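Local coordinates for Mlr7391 protein (Mesorhizobium loti, PDB 3HK4) that is of unconfirmed function but has an NTF2-like, SnoaL-type fold and may act as a polyketide cyclase, at residues Ala98-Phe103 with Thr115-Gly120. Sequence-based numbering, arbitrary orientation. Where two conformers were deposited one is given.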
ATOM      1  N   ALA A  98      12.722  19.853   3.790  1.00 27.11           N
ATOM      2  CA  ALA A  98      13.185  18.550   4.149  1.00 25.81           C
ATOM      3  C   ALA A  98      13.044  18.338   5.624  1.00 27.99           C
ATOM      4  O   ALA A  98      13.192  19.296   6.426  1.00 26.75           O
ATOM      5  CB  ALA A  98      14.732  18.397   3.755  1.00 22.38           C
ATOM      6  N   LEU A  99      12.787  17.090   5.983  1.00 29.75           N
ATOM      7  CA  LEU A  99      12.710  16.639   7.360  1.00 30.51           C
ATOM      8  C   LEU A  99      13.551  15.387   7.497  1.00 30.48           C
ATOM      9  O   LEU A  99      13.721  14.626   6.563  1.00 28.83           O
ATOM     10  CB  LEU A  99      11.270  16.291   7.760  1.00 30.78           C
ATOM     11  CG  LEU A  99      10.262  17.426   7.766  1.00 35.47           C
ATOM     12  CD1 LEU A  99       8.818  16.909   7.965  1.00 25.63           C
ATOM     13  CD2 LEU A  99      10.669  18.385   8.861  1.00 30.53           C
ATOM     14  N   ARG A 100      14.090  15.178   8.668  1.00 33.27           N
ATOM     15  CA  ARG A 100      14.865  13.977   8.933  1.00 34.51           C
ATOM     16  C   ARG A 100      14.102  13.210  10.024  1.00 34.69           C
ATOM     17  O   ARG A 100      13.754  13.774  11.047  1.00 32.15           O
ATOM     18  CB  ARG A 100      16.289  14.336   9.334  1.00 38.14           C
ATOM     19  CG  ARG A 100      17.263  13.112   9.436  1.00 43.51           C
ATOM     20  CD  ARG A 100      17.236  12.526  10.814  1.00 56.12           C
ATOM     21  NE  ARG A 100      18.293  11.560  11.034  1.00 59.35           N
ATOM     22  CZ  ARG A 100      19.578  11.868  11.230  1.00 71.78           C
ATOM     23  NH1 ARG A 100      20.020  13.130  11.212  1.00 73.64           N
ATOM     24  NH2 ARG A 100      20.442  10.882  11.439  1.00 69.24           N
ATOM     25  N   PHE A 101      13.817  11.944   9.733  1.00 32.22           N
ATOM     26  CA  PHE A 101      13.033  11.050  10.568  1.00 31.50           C
ATOM     27  C   PHE A 101      13.960   9.978  11.050  1.00 34.97           C
ATOM     28  O   PHE A 101      14.648   9.391  10.239  1.00 34.51           O
ATOM     29  CB  PHE A 101      11.963  10.386   9.746  1.00 32.89           C
ATOM     30  CG  PHE A 101      10.998  11.344   9.100  1.00 29.82           C
ATOM     31  CD1 PHE A 101       9.937  11.858   9.821  1.00 38.57           C
ATOM     32  CD2 PHE A 101      11.117  11.680   7.773  1.00 38.75           C
ATOM     33  CE1 PHE A 101       9.021  12.705   9.245  1.00 39.31           C
ATOM     34  CE2 PHE A 101      10.235  12.536   7.174  1.00 32.67           C
ATOM     35  CZ  PHE A 101       9.159  13.051   7.898  1.00 33.75           C
ATOM     36  N   LYS A 102      14.009   9.775  12.360  1.00 36.74           N
ATOM     37  CA  LYS A 102      14.791   8.688  12.997  1.00 41.25           C
ATOM     38  C   LYS A 102      13.850   8.059  14.029  1.00 40.81           C
ATOM     39  O   LYS A 102      13.463   8.700  15.009  1.00 40.30           O
ATOM     40  CB  LYS A 102      16.109   9.168  13.632  1.00 39.48           C
ATOM     41  CG  LYS A 102      17.102   8.006  13.835  1.00 46.80           C
ATOM     42  CD  LYS A 102      18.316   8.327  14.729  1.00 51.32           C
ATOM     43  CE  LYS A 102      19.419   9.114  14.023  1.00 59.48           C
ATOM     44  NZ  LYS A 102      20.653   9.251  14.921  1.00 62.71           N
ATOM     45  N   PHE A 103      13.433   6.830  13.780  1.00 41.96           N
ATOM     46  CA  PHE A 103      12.494   6.127  14.665  1.00 44.07           C
ATOM     47  C   PHE A 103      12.705   4.624  14.660  1.00 43.59           C
ATOM     48  O   PHE A 103      13.133   4.056  13.655  1.00 41.99           O
ATOM     49  CB  PHE A 103      11.050   6.425  14.241  1.00 46.01           C
ATOM     50  CG  PHE A 103      10.750   6.064  12.805  1.00 54.98           C
ATOM     51  CD1 PHE A 103      11.011   6.971  11.762  1.00 63.23           C
ATOM     52  CD2 PHE A 103      10.206   4.825  12.476  1.00 56.98           C
ATOM     53  CE1 PHE A 103      10.727   6.636  10.404  1.00 52.35           C
ATOM     54  CE2 PHE A 103       9.927   4.487  11.126  1.00 56.28           C
ATOM     55  CZ  PHE A 103      10.178   5.401  10.096  1.00 55.01           C
ATOM     56  N   THR A 115      15.784   0.393  13.402  1.00 38.79           N
ATOM     57  CA  THR A 115      15.774   1.834  13.428  1.00 42.48           C
ATOM     58  C   THR A 115      15.726   2.292  11.993  1.00 42.42           C
ATOM     59  O   THR A 115      16.538   1.854  11.207  1.00 44.45           O
ATOM     60  CB  THR A 115      17.035   2.393  14.091  1.00 44.23           C
ATOM     61  OG1 THR A 115      16.984   2.083  15.481  1.00 42.57           O
ATOM     62  CG2 THR A 115      17.090   3.880  13.939  1.00 43.46           C
HETATM   63  N   MSE A 116      14.764   3.142  11.683  0.50 41.54           N
HETATM   64  CA  MSE A 116      14.648   3.735  10.387  0.50 41.75           C
HETATM   65  C   MSE A 116      15.300   5.101  10.472  0.50 39.92           C
HETATM   66  O   MSE A 116      15.252   5.766  11.509  0.50 38.45           O
HETATM   67  CB  MSE A 116      13.189   3.838   9.984  0.50 44.39           C
HETATM   68  CG  MSE A 116      12.532   2.464   9.800  0.50 51.67           C
HETATM   69 SE   MSE A 116      13.446   1.318   8.474  0.38 58.36          SE
HETATM   70  CE  MSE A 116      12.341  -0.247   8.649  0.50 59.24           C
ATOM     71  N   ASP A 117      16.002   5.482   9.418  1.00 37.94           N
ATOM     72  CA  ASP A 117      16.637   6.791   9.394  1.00 37.12           C
ATOM     73  C   ASP A 117      16.474   7.264   7.971  1.00 38.00           C
ATOM     74  O   ASP A 117      17.052   6.704   7.039  1.00 36.04           O
ATOM     75  CB  ASP A 117      18.098   6.636   9.816  1.00 38.45           C
ATOM     76  CG  ASP A 117      18.808   7.955  10.062  1.00 43.91           C
ATOM     77  OD1 ASP A 117      18.272   9.048   9.810  1.00 41.64           O
ATOM     78  OD2 ASP A 117      19.955   7.909  10.520  1.00 52.84           O
ATOM     79  N   GLU A 118      15.602   8.241   7.794  1.00 34.83           N
ATOM     80  CA  GLU A 118      15.318   8.741   6.465  1.00 36.96           C
ATOM     81  C   GLU A 118      15.118  10.244   6.384  1.00 34.45           C
ATOM     82  O   GLU A 118      14.892  10.939   7.385  1.00 34.61           O
ATOM     83  CB  GLU A 118      14.118   7.984   5.863  1.00 38.33           C
ATOM     84  CG  GLU A 118      12.886   7.861   6.671  1.00 51.72           C
ATOM     85  CD  GLU A 118      11.706   7.305   5.852  1.00 52.84           C
ATOM     86  OE1 GLU A 118      11.966   6.595   4.841  1.00 46.61           O
ATOM     87  OE2 GLU A 118      10.532   7.600   6.240  1.00 68.44           O
ATOM     88  N   VAL A 119      15.262  10.740   5.158  1.00 29.48           N
ATOM     89  CA  VAL A 119      15.052  12.114   4.871  1.00 28.08           C
ATOM     90  C   VAL A 119      13.885  12.143   3.932  1.00 25.51           C
ATOM     91  O   VAL A 119      13.817  11.391   2.958  1.00 28.20           O
ATOM     92  CB  VAL A 119      16.299  12.847   4.257  1.00 30.15           C
ATOM     93  CG1 VAL A 119      15.930  14.221   3.809  1.00 29.51           C
ATOM     94  CG2 VAL A 119      17.450  12.948   5.320  1.00 26.63           C
ATOM     95  N   GLY A 120      12.967  13.035   4.251  1.00 31.29           N
ATOM     96  CA  GLY A 120      11.803  13.313   3.378  1.00 28.06           C
ATOM     97  C   GLY A 120      11.933  14.696   2.735  1.00 29.69           C
ATOM     98  O   GLY A 120      12.235  15.660   3.426  1.00 29.18           O
TER
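Arg-100 meets the carboxylate of Asp-117 side-on, through NE and NH2, across one face of a pair of antiparallel strands. NE donates at 2.8 Å to Asp-117 OD1 in a distinctly bent salt-bridge hydrogen bond, on the syn side but out of the carboxylate plane, while NH2 donates at 3.1 Å to the syn lone pair of Asp-117 OD2. The guanidinium and carboxylate planes differ by only 13°, yet both oxygens sit somewhat out of the guanidinium plane. A bend at chi2 turns the arginine chain along the sheet toward the aspartate, two residues along the neighbouring strand from its own partner Val-119, whose CG2 packs against the bend at Arg-100 CG. Lys-102, directly opposite Asp-117, brings its CE to 3.7 Å from OD2 of that aspartate; its NZ, at 4.7 Å, can add no more than a longer-range attraction. With an alanine in place of Arg-100 both donor nitrogens go, and the Asp-117 carboxylate would probably turn more freely beside the more distant Lys-102 ammonium.

The strands belong to the hairpin 96-107/114-125 within the strongly curved sheet of the NTF2-like fold. Hydrogen-bonded pairs Leu-99/Gly-120, Phe-101/Glu-118 and Phe-103/Met-116 supply six backbone bonds, the straightest from Phe-101 N to Glu-118 O (177°). The side chains of Leu-99, Phe-101, Phe-103, Met-116 and Glu-118 occupy the other face, where helix 22-34 packs on Leu-99 and Phe-101.

On that face the Phe-103 ring reaches across to Met-116, a selenomethionine. The Phe-103 chi1 of 57° places CG between the backbone N and carbonyl carbon, swinging the ring under Met-116 CB, which stands 3.6 Å from the ring centroid in a CH-pi contact, offset toward the CE2-CZ edge. By contrast, the Phe-101 ring presents its CE2 edge to Gly-120 N, 4.0 Å away.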